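Local coordinates for protein particle-associated glycoside hydrolase (Acinetobacter phage Fri1, PDB 6C72) that serves as a trimeric tailspike of the phage, a glycosidase that depolymerises the capsular polysaccharide of Acinetobacter baumannii during virus entry, at residues Leu83-Ala92 / Tyr119-Leu130. Sequence-based numbering, arbitrary orientation. Where two conformers were deposited one is given.
Sequences LQVHNKVLHA and YMALIGGGVVQL. With ZN (zinc ion), chain E; ZN (zinc ion), chain F.
Strands 89-91 and 126-129 run parallel, their axes 4.6 Å apart at an angle of 16°, and Val127 N to Lys88 O, Leu90 N to Val127 O, Gln129 N to Leu90 O and Ala92 N to Gln129 O form the hydrogen-bonded ladder. Leu90 and Val128 turn to the face lined by helix 110-122. There Met120, bent at chi2 and chi3, brings SD within 3.6 Å of Leu90 CB, while its CE meets Lys88 O. Val85 leans onto the end of the same helix: CG1 lies 4.0 Å from Met120 SD, and CG2 reaches the edge of the Tyr119 ring, in its plane, at CE2 (3.9 Å). A water ties Tyr119 OH to Leu83 O and Val85 N. Lys88 NZ and Gly124 O are likewise joined through a water, with Lys88 CE 3.5 Å from Gly125 O. On the other face, Val89, Val127, His91 and Gln129 line up. The parallel register places Gln129 CB over one imidazole face, a CH-pi contact 4.1 Å from the centroid, and chi1 of 179° brings Gln129 CG beside His91 ND1. Its OE1 accepts from Arg148 NE and its NE2 donates to Leu130 O, fixing the amide. His91 bridges two zinc ions, through ND1 (2.4 Å) and NE2 (2.0 Å); a water on the ND1-bound zinc also donates to Gln129 O. Strand, helix and strand make a right-handed beta-alpha-beta crossover at the N-terminal end of the parallel beta-helix of this trimeric tailspike, where strand 126-129 continues the ladder to 145-148.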
ATOM      1  N   LEU A  83      25.524 -28.688 -28.860  1.00 44.65           N
ATOM      2  CA  LEU A  83      25.467 -27.275 -28.527  1.00 43.79           C
ATOM      3  C   LEU A  83      25.783 -27.045 -27.053  1.00 47.43           C
ATOM      4  O   LEU A  83      25.297 -27.770 -26.179  1.00 50.11           O
ATOM      5  CB  LEU A  83      24.064 -26.755 -28.838  1.00 41.09           C
ATOM      6  CG  LEU A  83      23.837 -25.268 -28.593  1.00 39.79           C
ATOM      7  CD1 LEU A  83      24.655 -24.487 -29.625  1.00 37.82           C
ATOM      8  CD2 LEU A  83      22.356 -24.915 -28.622  1.00 38.55           C
ATOM      9  N   GLN A  84      26.579 -26.007 -26.771  1.00 56.56           N
ATOM     10  CA  GLN A  84      26.875 -25.579 -25.405  1.00 58.89           C
ATOM     11  C   GLN A  84      26.243 -24.216 -25.186  1.00 56.13           C
ATOM     12  O   GLN A  84      26.689 -23.220 -25.764  1.00 53.57           O
ATOM     13  CB  GLN A  84      28.374 -25.518 -25.127  1.00 60.14           C
ATOM     14  CG  GLN A  84      29.115 -26.829 -25.323  1.00 62.64           C
ATOM     15  CD  GLN A  84      28.586 -27.970 -24.449  1.00 65.98           C
ATOM     16  OE1 GLN A  84      28.263 -29.046 -24.958  1.00 66.49           O
ATOM     17  NE2 GLN A  84      28.517 -27.745 -23.134  1.00 67.98           N
ATOM     18  N   VAL A  85      25.220 -24.169 -24.352  1.00 33.75           N
ATOM     19  CA  VAL A  85      24.580 -22.914 -23.984  1.00 33.26           C
ATOM     20  C   VAL A  85      25.317 -22.326 -22.794  1.00 35.76           C
ATOM     21  O   VAL A  85      25.488 -22.992 -21.766  1.00 37.20           O
ATOM     22  CB  VAL A  85      23.097 -23.130 -23.641  1.00 31.60           C
ATOM     23  CG1 VAL A  85      22.487 -21.823 -23.135  1.00 31.53           C
ATOM     24  CG2 VAL A  85      22.338 -23.666 -24.842  1.00 29.76           C
ATOM     25  N   HIS A  86      25.727 -21.072 -22.908  1.00 57.26           N
ATOM     26  CA  HIS A  86      26.421 -20.415 -21.816  1.00 58.24           C
ATOM     27  C   HIS A  86      25.536 -19.332 -21.215  1.00 56.71           C
ATOM     28  O   HIS A  86      24.691 -18.746 -21.899  1.00 54.35           O
ATOM     29  CB  HIS A  86      27.752 -19.819 -22.290  1.00 57.77           C
ATOM     30  CG  HIS A  86      28.725 -20.835 -22.812  1.00 59.33           C
ATOM     31  ND1 HIS A  86      28.923 -21.052 -24.161  1.00 57.51           N
ATOM     32  CD2 HIS A  86      29.559 -21.688 -22.168  1.00 62.64           C
ATOM     33  CE1 HIS A  86      29.830 -22.000 -24.324  1.00 59.45           C
ATOM     34  NE2 HIS A  86      30.232 -22.403 -23.131  1.00 62.65           N
ATOM     35  N   ASN A  87      25.744 -19.071 -19.925  0.70 41.83           N
ATOM     36  CA  ASN A  87      25.060 -18.008 -19.182  0.70 42.34           C
ATOM     37  C   ASN A  87      23.532 -18.148 -19.225  0.70 39.33           C
ATOM     38  O   ASN A  87      22.813 -17.161 -19.075  0.70 39.05           O
ATOM     39  CB  ASN A  87      25.501 -16.625 -19.690  0.70 43.84           C
ATOM     40  CG  ASN A  87      25.209 -15.501 -18.693  0.70 45.89           C
ATOM     41  OD1 ASN A  87      25.833 -15.411 -17.634  0.70 49.06           O
ATOM     42  ND2 ASN A  87      24.266 -14.632 -19.043  0.70 44.51           N
ATOM     43  N   LYS A  88      23.020 -19.366 -19.430  1.00 37.49           N
ATOM     44  CA  LYS A  88      21.579 -19.640 -19.488  1.00 35.24           C
ATOM     45  C   LYS A  88      20.848 -18.757 -20.500  1.00 33.41           C
ATOM     46  O   LYS A  88      19.686 -18.402 -20.299  1.00 32.54           O
ATOM     47  CB  LYS A  88      20.931 -19.507 -18.107  1.00 36.54           C
ATOM     48  CG  LYS A  88      21.529 -20.419 -17.046  1.00 39.04           C
ATOM     49  CD  LYS A  88      20.982 -20.092 -15.660  1.00 41.07           C
ATOM     50  CE  LYS A  88      19.464 -20.279 -15.596  1.00 39.42           C
ATOM     51  NZ  LYS A  88      18.931 -19.969 -14.236  1.00 41.73           N
ATOM     52  N   VAL A  89      21.498 -18.427 -21.612  1.00 33.24           N
ATOM     53  CA  VAL A  89      20.897 -17.647 -22.690  1.00 32.22           C
ATOM     54  C   VAL A  89      21.113 -18.406 -23.992  1.00 31.07           C
ATOM     55  O   VAL A  89      22.254 -18.692 -24.367  1.00 32.00           O
ATOM     56  CB  VAL A  89      21.489 -16.226 -22.800  1.00 34.28           C
ATOM     57  CG1 VAL A  89      20.833 -15.466 -23.949  1.00 33.82           C
ATOM     58  CG2 VAL A  89      21.322 -15.452 -21.503  1.00 35.83           C
ATOM     59  N   LEU A  90      20.024 -18.764 -24.657  1.00 35.37           N
ATOM     60  CA  LEU A  90      20.070 -19.360 -25.982  1.00 34.37           C
ATOM     61  C   LEU A  90      19.580 -18.342 -27.006  1.00 32.26           C
ATOM     62  O   LEU A  90      18.444 -17.862 -26.910  1.00 31.50           O
ATOM     63  CB  LEU A  90      19.221 -20.622 -26.030  1.00 34.63           C
ATOM     64  CG  LEU A  90      18.945 -21.195 -27.414  1.00 33.10           C
ATOM     65  CD1 LEU A  90      20.226 -21.619 -28.118  1.00 34.01           C
ATOM     66  CD2 LEU A  90      18.014 -22.368 -27.248  1.00 32.87           C
ATOM     67  N   HIS A  91      20.429 -18.007 -27.975  1.00 39.21           N
ATOM     68  CA  HIS A  91      20.002 -17.162 -29.084  1.00 37.80           C
ATOM     69  C   HIS A  91      19.244 -18.028 -30.086  1.00 37.05           C
ATOM     70  O   HIS A  91      19.768 -19.046 -30.546  1.00 37.27           O
ATOM     71  CB  HIS A  91      21.200 -16.478 -29.741  1.00 37.66           C
ATOM     72  CG  HIS A  91      21.860 -15.458 -28.867  1.00 38.20           C
ATOM     73  ND1 HIS A  91      21.788 -14.103 -29.117  1.00 38.57           N
ATOM     74  CD2 HIS A  91      22.593 -15.591 -27.736  1.00 39.16           C
ATOM     75  CE1 HIS A  91      22.441 -13.446 -28.174  1.00 39.90           C
ATOM     76  NE2 HIS A  91      22.935 -14.325 -27.321  1.00 39.31           N
ATOM     77  N   ALA A  92      18.002 -17.653 -30.395  1.00 38.95           N
ATOM     78  CA  ALA A  92      17.208 -18.443 -31.327  1.00 38.64           C
ATOM     79  C   ALA A  92      17.900 -18.572 -32.682  1.00 38.24           C
ATOM     80  O   ALA A  92      17.698 -19.568 -33.392  1.00 38.39           O
ATOM     81  CB  ALA A  92      15.819 -17.839 -31.483  1.00 38.83           C
ATOM     82  N   TYR A 119      14.087 -26.592 -25.402  1.00 31.44           N
ATOM     83  CA  TYR A 119      15.413 -27.058 -25.011  1.00 31.78           C
ATOM     84  C   TYR A 119      15.918 -26.329 -23.768  1.00 32.24           C
ATOM     85  O   TYR A 119      16.528 -26.951 -22.886  1.00 33.70           O
ATOM     86  CB  TYR A 119      16.395 -26.907 -26.171  1.00 32.26           C
ATOM     87  CG  TYR A 119      17.788 -27.351 -25.806  1.00 32.83           C
ATOM     88  CD1 TYR A 119      18.070 -28.687 -25.562  1.00 33.62           C
ATOM     89  CD2 TYR A 119      18.815 -26.429 -25.676  1.00 33.89           C
ATOM     90  CE1 TYR A 119      19.339 -29.104 -25.216  1.00 35.17           C
ATOM     91  CE2 TYR A 119      20.095 -26.835 -25.336  1.00 35.50           C
ATOM     92  CZ  TYR A 119      20.350 -28.177 -25.112  1.00 36.11           C
ATOM     93  OH  TYR A 119      21.614 -28.584 -24.765  1.00 37.21           O
ATOM     94  N   MET A 120      15.677 -25.009 -23.680  1.00 34.39           N
ATOM     95  CA  MET A 120      16.045 -24.273 -22.472  1.00 35.64           C
ATOM     96  C   MET A 120      15.279 -24.792 -21.263  1.00 35.88           C
ATOM     97  O   MET A 120      15.850 -24.957 -20.180  1.00 37.03           O
ATOM     98  CB  MET A 120      15.784 -22.778 -22.656  1.00 34.94           C
ATOM     99  CG  MET A 120      16.814 -22.064 -23.510  1.00 35.84           C
ATOM    100  SD  MET A 120      18.507 -22.221 -22.910  1.00 37.73           S
ATOM    101  CE  MET A 120      18.480 -21.168 -21.473  1.00 38.52           C
ATOM    102  N   ALA A 121      13.989 -25.077 -21.434  1.00 30.49           N
ATOM    103  CA  ALA A 121      13.223 -25.687 -20.354  1.00 30.90           C
ATOM    104  C   ALA A 121      13.750 -27.075 -19.982  1.00 31.54           C
ATOM    105  O   ALA A 121      13.511 -27.539 -18.865  1.00 32.01           O
ATOM    106  CB  ALA A 121      11.744 -25.769 -20.737  1.00 30.97           C
ATOM    107  N   LEU A 122      14.430 -27.761 -20.899  1.00 40.37           N
ATOM    108  CA  LEU A 122      15.029 -29.043 -20.553  1.00 40.86           C
ATOM    109  C   LEU A 122      16.284 -28.864 -19.700  1.00 41.24           C
ATOM    110  O   LEU A 122      16.547 -29.687 -18.824  1.00 41.51           O
ATOM    111  CB  LEU A 122      15.349 -29.832 -21.828  1.00 40.75           C
ATOM    112  CG  LEU A 122      15.790 -31.298 -21.798  1.00 41.27           C
ATOM    113  CD1 LEU A 122      14.655 -32.227 -21.425  1.00 41.19           C
ATOM    114  CD2 LEU A 122      16.371 -31.696 -23.151  1.00 41.11           C
ATOM    115  N   ILE A 123      17.051 -27.789 -19.904  1.00 32.24           N
ATOM    116  CA  ILE A 123      18.339 -27.656 -19.223  1.00 32.71           C
ATOM    117  C   ILE A 123      18.309 -26.619 -18.096  1.00 33.37           C
ATOM    118  O   ILE A 123      19.337 -26.027 -17.755  1.00 34.29           O
ATOM    119  CB  ILE A 123      19.464 -27.322 -20.227  1.00 32.90           C
ATOM    120  CG1 ILE A 123      19.245 -25.949 -20.875  1.00 32.69           C
ATOM    121  CG2 ILE A 123      19.576 -28.411 -21.277  1.00 33.28           C
ATOM    122  CD1 ILE A 123      20.415 -25.496 -21.740  1.00 33.12           C
ATOM    123  N   GLY A 124      17.149 -26.396 -17.494  1.00 32.93           N
ATOM    124  CA  GLY A 124      17.078 -25.611 -16.276  1.00 34.14           C
ATOM    125  C   GLY A 124      16.457 -24.247 -16.430  1.00 34.21           C
ATOM    126  O   GLY A 124      16.345 -23.520 -15.434  1.00 35.39           O
ATOM    127  N   GLY A 125      16.029 -23.888 -17.628  1.00 32.98           N
ATOM    128  CA  GLY A 125      15.428 -22.602 -17.870  1.00 32.66           C
ATOM    129  C   GLY A 125      16.457 -21.530 -18.162  1.00 33.54           C
ATOM    130  O   GLY A 125      17.671 -21.760 -18.230  1.00 34.01           O
ATOM    131  N   GLY A 126      15.943 -20.316 -18.331  1.00 37.88           N
ATOM    132  CA  GLY A 126      16.784 -19.207 -18.699  1.00 38.40           C
ATOM    133  C   GLY A 126      16.105 -18.297 -19.701  1.00 36.68           C
ATOM    134  O   GLY A 126      14.913 -17.980 -19.576  1.00 34.66           O
ATOM    135  N   VAL A 127      16.850 -17.878 -20.716  1.00 30.19           N
ATOM    136  CA  VAL A 127      16.365 -16.887 -21.665  1.00 29.62           C
ATOM    137  C   VAL A 127      16.558 -17.407 -23.082  1.00 29.24           C
ATOM    138  O   VAL A 127      17.636 -17.906 -23.426  1.00 29.72           O
ATOM    139  CB  VAL A 127      17.080 -15.536 -21.481  1.00 30.14           C
ATOM    140  CG1 VAL A 127      16.699 -14.593 -22.596  1.00 29.58           C
ATOM    141  CG2 VAL A 127      16.718 -14.934 -20.120  1.00 30.76           C
ATOM    142  N   VAL A 128      15.514 -17.291 -23.894  1.00 28.95           N
ATOM    143  CA  VAL A 128      15.620 -17.416 -25.341  1.00 28.53           C
ATOM    144  C   VAL A 128      15.673 -16.005 -25.900  1.00 28.81           C
ATOM    145  O   VAL A 128      14.700 -15.243 -25.789  1.00 27.88           O
ATOM    146  CB  VAL A 128      14.458 -18.210 -25.944  1.00 28.22           C
ATOM    147  CG1 VAL A 128      14.509 -18.077 -27.454  1.00 28.32           C
ATOM    148  CG2 VAL A 128      14.534 -19.670 -25.512  1.00 28.59           C
ATOM    149  N   GLN A 129      16.828 -15.644 -26.455  1.00 31.61           N
ATOM    150  CA  GLN A 129      17.052 -14.321 -27.020  1.00 32.10           C
ATOM    151  C   GLN A 129      16.585 -14.309 -28.468  1.00 30.51           C
ATOM    152  O   GLN A 129      16.962 -15.187 -29.256  1.00 29.95           O
ATOM    153  CB  GLN A 129      18.535 -13.951 -26.935  1.00 33.48           C
ATOM    154  CG  GLN A 129      18.881 -12.597 -27.514  1.00 34.05           C
ATOM    155  CD  GLN A 129      18.336 -11.443 -26.673  1.00 34.04           C
ATOM    156  OE1 GLN A 129      18.517 -11.406 -25.447  1.00 34.34           O
ATOM    157  NE2 GLN A 129      17.665 -10.496 -27.326  1.00 33.53           N
ATOM    158  N   LEU A 130      15.756 -13.370 -28.797  1.00 28.20           N
ATOM    159  CA  LEU A 130      15.379 -13.175 -30.186  1.00 28.21           C
ATOM    160  C   LEU A 130      16.206 -12.050 -30.786  1.00 28.69           C
ATOM    161  O   LEU A 130      16.579 -11.113 -30.082  1.00 28.76           O
ATOM    162  CB  LEU A 130      13.897 -12.826 -30.332  1.00 27.53           C
ATOM    163  CG  LEU A 130      12.942 -13.881 -29.798  1.00 27.28           C
ATOM    164  CD1 LEU A 130      11.495 -13.480 -30.018  1.00 26.91           C
ATOM    165  CD2 LEU A 130      13.255 -15.241 -30.426  1.00 27.83           C
TER
HETATM  166 ZN    ZN E 802      20.898 -13.284 -31.171  1.00 76.53          ZN
HETATM  167 ZN    ZN F 803      23.818 -13.321 -25.788  1.00 66.49          ZN
HETATM  168  O   HOH W   1      23.989 -26.950 -23.725  1.00 45.79           O
HETATM  169  O   HOH W   2      16.283 -20.795 -14.736  1.00 36.06           O
HETATM  170  O   HOH W   3      18.771 -14.740 -31.417  1.00 18.23           O
HETATM  171  O   HOH W   4      25.496 -12.790 -26.482  1.00 31.53           O
HETATM  172  O   HOH W   5      22.156 -11.812 -24.766  1.00 25.78           O